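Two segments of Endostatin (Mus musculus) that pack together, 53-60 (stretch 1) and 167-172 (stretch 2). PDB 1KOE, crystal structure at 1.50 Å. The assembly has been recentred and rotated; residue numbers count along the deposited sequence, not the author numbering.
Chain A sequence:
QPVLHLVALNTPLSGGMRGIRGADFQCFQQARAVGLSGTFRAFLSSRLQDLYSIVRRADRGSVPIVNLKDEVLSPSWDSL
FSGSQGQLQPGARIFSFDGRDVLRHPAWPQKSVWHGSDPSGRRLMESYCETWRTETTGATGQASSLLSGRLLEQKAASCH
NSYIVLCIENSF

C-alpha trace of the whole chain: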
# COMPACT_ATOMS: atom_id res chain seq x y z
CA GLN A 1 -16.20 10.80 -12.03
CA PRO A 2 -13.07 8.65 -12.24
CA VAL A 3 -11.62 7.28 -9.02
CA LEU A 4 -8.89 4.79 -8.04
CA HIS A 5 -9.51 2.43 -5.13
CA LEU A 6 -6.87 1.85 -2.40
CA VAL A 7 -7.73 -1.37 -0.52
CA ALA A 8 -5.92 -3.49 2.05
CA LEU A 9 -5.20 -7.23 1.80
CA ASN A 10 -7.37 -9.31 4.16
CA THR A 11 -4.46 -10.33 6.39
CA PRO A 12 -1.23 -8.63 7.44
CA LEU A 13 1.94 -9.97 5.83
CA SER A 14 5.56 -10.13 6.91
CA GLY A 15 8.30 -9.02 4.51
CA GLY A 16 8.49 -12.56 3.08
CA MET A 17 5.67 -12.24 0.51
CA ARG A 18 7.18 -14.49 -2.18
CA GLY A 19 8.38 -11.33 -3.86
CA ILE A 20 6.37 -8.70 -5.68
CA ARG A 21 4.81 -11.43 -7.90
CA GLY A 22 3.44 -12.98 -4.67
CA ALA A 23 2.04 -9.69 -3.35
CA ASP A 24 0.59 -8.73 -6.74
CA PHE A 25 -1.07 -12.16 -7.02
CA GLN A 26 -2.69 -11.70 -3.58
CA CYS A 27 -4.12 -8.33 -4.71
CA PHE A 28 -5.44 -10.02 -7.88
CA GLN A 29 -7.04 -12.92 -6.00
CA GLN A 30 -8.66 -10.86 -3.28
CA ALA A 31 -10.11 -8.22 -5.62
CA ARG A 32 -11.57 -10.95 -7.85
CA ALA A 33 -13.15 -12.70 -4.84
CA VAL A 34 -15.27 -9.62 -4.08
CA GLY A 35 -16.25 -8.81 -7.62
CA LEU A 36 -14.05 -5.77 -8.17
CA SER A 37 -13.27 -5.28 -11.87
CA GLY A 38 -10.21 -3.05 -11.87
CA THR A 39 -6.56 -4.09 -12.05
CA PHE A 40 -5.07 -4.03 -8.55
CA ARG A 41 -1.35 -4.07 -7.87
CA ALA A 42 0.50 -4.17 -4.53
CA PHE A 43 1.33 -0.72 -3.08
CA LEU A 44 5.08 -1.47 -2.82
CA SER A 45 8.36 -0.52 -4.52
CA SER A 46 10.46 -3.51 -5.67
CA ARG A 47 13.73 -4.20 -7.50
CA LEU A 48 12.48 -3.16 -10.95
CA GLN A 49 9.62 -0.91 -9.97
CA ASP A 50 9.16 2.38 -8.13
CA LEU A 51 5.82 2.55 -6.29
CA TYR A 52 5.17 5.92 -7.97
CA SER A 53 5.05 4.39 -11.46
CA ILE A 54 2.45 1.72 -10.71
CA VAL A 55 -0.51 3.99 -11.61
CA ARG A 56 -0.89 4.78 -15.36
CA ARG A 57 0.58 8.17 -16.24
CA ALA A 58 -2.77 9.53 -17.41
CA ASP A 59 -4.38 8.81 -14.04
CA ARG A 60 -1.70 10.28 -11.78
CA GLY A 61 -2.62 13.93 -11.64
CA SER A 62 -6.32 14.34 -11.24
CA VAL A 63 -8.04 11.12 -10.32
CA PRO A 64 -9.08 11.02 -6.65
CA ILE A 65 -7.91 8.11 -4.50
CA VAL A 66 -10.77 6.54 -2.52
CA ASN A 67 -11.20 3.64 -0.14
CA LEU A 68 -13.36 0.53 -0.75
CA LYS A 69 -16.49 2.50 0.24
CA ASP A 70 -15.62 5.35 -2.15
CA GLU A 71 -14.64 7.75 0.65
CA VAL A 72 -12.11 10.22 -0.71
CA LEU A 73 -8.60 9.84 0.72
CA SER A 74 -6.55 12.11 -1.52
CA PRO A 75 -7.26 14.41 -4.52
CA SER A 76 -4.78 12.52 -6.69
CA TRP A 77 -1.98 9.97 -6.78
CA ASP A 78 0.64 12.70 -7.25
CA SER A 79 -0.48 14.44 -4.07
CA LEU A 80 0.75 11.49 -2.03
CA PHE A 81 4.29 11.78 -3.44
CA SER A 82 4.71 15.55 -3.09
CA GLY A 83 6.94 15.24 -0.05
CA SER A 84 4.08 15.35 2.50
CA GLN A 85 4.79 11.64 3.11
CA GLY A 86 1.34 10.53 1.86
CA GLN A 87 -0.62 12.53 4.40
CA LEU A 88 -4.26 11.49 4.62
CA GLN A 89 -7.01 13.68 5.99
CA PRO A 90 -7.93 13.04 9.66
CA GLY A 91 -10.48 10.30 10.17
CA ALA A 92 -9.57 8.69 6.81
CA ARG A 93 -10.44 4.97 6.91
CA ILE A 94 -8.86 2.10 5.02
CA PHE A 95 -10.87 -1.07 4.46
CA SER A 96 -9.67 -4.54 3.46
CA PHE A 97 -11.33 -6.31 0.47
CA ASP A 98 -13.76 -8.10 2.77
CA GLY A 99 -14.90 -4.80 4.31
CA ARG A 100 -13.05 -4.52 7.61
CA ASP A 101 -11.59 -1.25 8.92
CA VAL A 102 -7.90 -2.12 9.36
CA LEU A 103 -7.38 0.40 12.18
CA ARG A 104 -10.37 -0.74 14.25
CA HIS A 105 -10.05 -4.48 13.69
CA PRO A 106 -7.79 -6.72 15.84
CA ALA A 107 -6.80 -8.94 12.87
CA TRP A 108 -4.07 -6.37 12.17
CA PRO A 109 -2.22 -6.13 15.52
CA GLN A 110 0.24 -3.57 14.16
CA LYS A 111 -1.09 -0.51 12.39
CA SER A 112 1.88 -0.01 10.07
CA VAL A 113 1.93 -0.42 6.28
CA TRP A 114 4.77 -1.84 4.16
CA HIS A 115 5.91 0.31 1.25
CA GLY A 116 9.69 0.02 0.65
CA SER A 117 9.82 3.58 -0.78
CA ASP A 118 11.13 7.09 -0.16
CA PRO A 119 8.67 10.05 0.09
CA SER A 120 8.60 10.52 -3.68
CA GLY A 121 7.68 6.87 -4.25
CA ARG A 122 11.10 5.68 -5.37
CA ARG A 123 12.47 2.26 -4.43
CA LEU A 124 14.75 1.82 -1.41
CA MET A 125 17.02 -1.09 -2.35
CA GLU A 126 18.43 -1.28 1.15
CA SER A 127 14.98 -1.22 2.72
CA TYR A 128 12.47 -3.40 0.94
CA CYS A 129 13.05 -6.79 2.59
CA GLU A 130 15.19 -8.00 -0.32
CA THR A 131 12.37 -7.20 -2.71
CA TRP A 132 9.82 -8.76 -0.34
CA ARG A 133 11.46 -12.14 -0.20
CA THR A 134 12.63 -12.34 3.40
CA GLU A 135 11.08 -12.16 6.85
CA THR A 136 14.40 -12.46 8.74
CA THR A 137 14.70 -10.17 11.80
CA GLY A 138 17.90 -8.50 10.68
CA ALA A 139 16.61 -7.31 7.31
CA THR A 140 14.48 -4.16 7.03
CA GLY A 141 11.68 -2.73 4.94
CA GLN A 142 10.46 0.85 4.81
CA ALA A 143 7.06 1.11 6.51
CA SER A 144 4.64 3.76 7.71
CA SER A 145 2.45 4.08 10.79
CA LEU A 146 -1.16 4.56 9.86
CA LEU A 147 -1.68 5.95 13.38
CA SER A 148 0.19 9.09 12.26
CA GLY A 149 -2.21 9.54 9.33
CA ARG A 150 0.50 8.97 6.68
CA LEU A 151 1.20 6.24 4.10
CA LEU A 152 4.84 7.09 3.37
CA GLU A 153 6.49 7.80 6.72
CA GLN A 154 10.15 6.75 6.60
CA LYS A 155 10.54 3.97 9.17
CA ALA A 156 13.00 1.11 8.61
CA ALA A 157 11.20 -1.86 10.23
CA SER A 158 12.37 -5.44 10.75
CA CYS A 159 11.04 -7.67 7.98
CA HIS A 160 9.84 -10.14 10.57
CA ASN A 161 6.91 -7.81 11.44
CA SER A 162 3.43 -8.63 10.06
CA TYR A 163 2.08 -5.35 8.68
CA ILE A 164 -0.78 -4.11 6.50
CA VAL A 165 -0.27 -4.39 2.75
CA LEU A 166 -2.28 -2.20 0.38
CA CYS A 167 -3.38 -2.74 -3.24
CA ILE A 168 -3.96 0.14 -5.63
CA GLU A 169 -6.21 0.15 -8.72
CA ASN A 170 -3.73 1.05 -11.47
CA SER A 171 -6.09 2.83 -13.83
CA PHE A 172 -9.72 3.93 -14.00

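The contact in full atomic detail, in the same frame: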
# COMPACT_ATOMS: atom_id res chain seq x y z
N SER A 53 5.38 4.75 -10.09
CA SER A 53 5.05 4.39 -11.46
C SER A 53 3.98 3.36 -11.68
O SER A 53 3.63 3.10 -12.84
CB SER A 53 6.32 3.89 -12.15
OG SER A 53 7.26 4.93 -12.25
N ILE A 54 3.46 2.77 -10.61
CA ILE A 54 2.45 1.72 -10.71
C ILE A 54 1.12 2.18 -11.32
O ILE A 54 0.43 1.38 -11.97
CB ILE A 54 2.19 1.07 -9.34
CG1 ILE A 54 3.40 0.25 -8.91
CG2 ILE A 54 0.97 0.18 -9.38
CD1 ILE A 54 3.22 -0.38 -7.55
N VAL A 55 0.73 3.43 -11.06
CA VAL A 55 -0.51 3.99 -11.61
C VAL A 55 -0.21 4.60 -12.98
O VAL A 55 0.78 5.31 -13.14
CB VAL A 55 -1.10 5.06 -10.65
CG1 VAL A 55 -2.19 5.87 -11.34
CG2 VAL A 55 -1.66 4.36 -9.40
N ARG A 56 -1.05 4.28 -13.98
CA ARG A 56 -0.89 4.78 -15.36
C ARG A 56 -0.68 6.28 -15.34
O ARG A 56 -1.37 7.00 -14.62
CB ARG A 56 -2.13 4.45 -16.21
N ARG A 57 0.25 6.74 -16.17
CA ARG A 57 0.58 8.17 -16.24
C ARG A 57 -0.62 9.10 -16.37
O ARG A 57 -0.70 10.13 -15.69
CB ARG A 57 1.60 8.44 -17.36
N ALA A 58 -1.58 8.71 -17.20
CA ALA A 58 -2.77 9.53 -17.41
C ALA A 58 -3.67 9.67 -16.19
O ALA A 58 -4.44 10.63 -16.09
CB ALA A 58 -3.55 9.01 -18.58
N ASP A 59 -3.54 8.77 -15.23
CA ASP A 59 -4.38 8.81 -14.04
C ASP A 59 -3.68 9.31 -12.80
O ASP A 59 -4.26 9.30 -11.73
CB ASP A 59 -4.93 7.41 -13.75
CG ASP A 59 -5.87 6.91 -14.83
OD1 ASP A 59 -6.54 7.75 -15.46
OD2 ASP A 59 -5.92 5.69 -15.07
N ARG A 60 -2.46 9.82 -12.94
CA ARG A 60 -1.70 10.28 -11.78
C ARG A 60 -2.00 11.67 -11.24
O ARG A 60 -1.88 11.91 -10.05
CB ARG A 60 -0.21 10.21 -12.08
CG ARG A 60 0.30 8.84 -12.39
CD ARG A 60 1.79 8.86 -12.64
NE ARG A 60 2.22 7.56 -13.13
CZ ARG A 60 3.32 7.33 -13.84
NH1 ARG A 60 4.12 8.33 -14.16
NH2 ARG A 60 3.62 6.09 -14.21
N CYS A 167 -3.29 -2.47 -1.80
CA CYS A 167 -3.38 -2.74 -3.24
C CYS A 167 -4.02 -1.49 -3.84
O CYS A 167 -4.99 -0.94 -3.28
CB CYS A 167 -4.30 -3.93 -3.54
SG CYS A 167 -3.85 -5.47 -2.72
N ILE A 168 -3.46 -1.04 -4.95
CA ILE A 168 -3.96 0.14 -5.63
C ILE A 168 -4.45 -0.21 -7.04
O ILE A 168 -3.82 -1.00 -7.76
CB ILE A 168 -2.85 1.28 -5.70
CG1 ILE A 168 -3.34 2.50 -6.51
CG2 ILE A 168 -1.52 0.72 -6.27
CD1 ILE A 168 -4.38 3.35 -5.81
N GLU A 169 -5.62 0.32 -7.39
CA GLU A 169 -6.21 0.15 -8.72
C GLU A 169 -5.30 0.97 -9.64
O GLU A 169 -5.14 2.18 -9.43
CB GLU A 169 -7.62 0.72 -8.69
CG GLU A 169 -8.50 0.26 -9.81
CD GLU A 169 -9.95 0.65 -9.58
OE1 GLU A 169 -10.24 1.38 -8.60
OE2 GLU A 169 -10.82 0.23 -10.37
N ASN A 170 -4.72 0.34 -10.65
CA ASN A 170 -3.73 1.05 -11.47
C ASN A 170 -4.19 1.97 -12.58
O ASN A 170 -3.39 2.69 -13.18
CB ASN A 170 -2.61 0.11 -11.93
CG ASN A 170 -3.01 -0.78 -13.09
OD1 ASN A 170 -2.14 -1.36 -13.76
ND2 ASN A 170 -4.31 -0.89 -13.36
N SER A 171 -5.50 1.98 -12.82
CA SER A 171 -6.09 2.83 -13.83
C SER A 171 -7.59 2.80 -13.66
O SER A 171 -8.12 1.85 -13.09
CB SER A 171 -5.74 2.32 -15.23
OG SER A 171 -6.11 0.96 -15.35
N PHE A 172 -8.26 3.88 -14.05
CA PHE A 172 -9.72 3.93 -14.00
C PHE A 172 -10.16 3.36 -15.34
O PHE A 172 -10.99 2.45 -15.34
CB PHE A 172 -10.24 5.37 -13.85
OXT PHE A 172 -9.63 3.80 -16.38
O HOH W 1 1.04 -1.16 -12.92

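A chain terminus has few neighbours in sequence to hold it, and a common solution is to secure it against a distant segment through a graded set of contacts, apolar where the strand is buried and polar where the chain runs out. The carboxy-terminal end of mouse endostatin illustrates the principle. Residues 167-169 finish a strand, the last three residues leave it as loop, and the stretch packs against an irregular segment, with every touching pair at least 111 positions apart in sequence. The two stretches bury 305 Å² in total, a modest area that includes two direct hydrogen bonds.

Along the first stretch, S53 lies too far away to touch the second, but its carbonyl accepts a weak hydrogen bond from the side chain of R60, considered below. The contact proper begins at I54. Its CG2 methyl lies 4.0 Å from CG2 of I168, an ordinary van der Waals approach between buried aliphatic side chains. The backbone of I54 faces a different residue: its O atom sits 3.3 Å from CB of N170, and the same oxygen accepts a hydrogen bond from a water, 2.8 Å from I54 O to the water O. That water also donates to the N170 side chain, at 3.3 Å between the water O and N170 OD1, so a single solvent molecule links two acceptors that could not bond to each other directly.

V55 continues the apolar patch and leads into the polar one. Its CG2 packs 3.8 Å from CG1 of I168, so that I168, whose CA-to-CB bond points toward the first stretch, meets both I54 and V55. At the backbone, V55 is in register with N170, their CA atoms 4.4 Å apart. This close approach brings V55 CA to 3.5 Å from N170 O, a CA-H...O contact.

The same carbonyl finds its principal partner one residue later. R56 N donates to N170 O at 2.9 Å with an angle of 171° at the hydrogen, a nearly linear bond of ordinary length. Because it joins main chain to main chain, it does not depend on the R56 side chain, which is not modelled beyond CB.

The segment then turns: D59 N bonds back to R56 O at 2.9 Å, and R57 and A58 make no contact with the second stretch. The turn returns D59 to the interface, its CA-to-CB bond pointing toward the terminus. D59 OD2 accepts a hydrogen bond from F172 N at 3.1 Å, 153° at the hydrogen, and lies equally close, 3.1 Å, to S171 CA. The arrangement has a cost, since D59 OD2 is also 4.4 Å from F172 OXT, an oxygen of like charge.

R60 does not reach the second stretch. Instead its side chain folds back along its own segment, with NE 2.7 Å from V55 O in a well-directed hydrogen bond, tying the end of the segment to V55, one of the two residues that pack on I168.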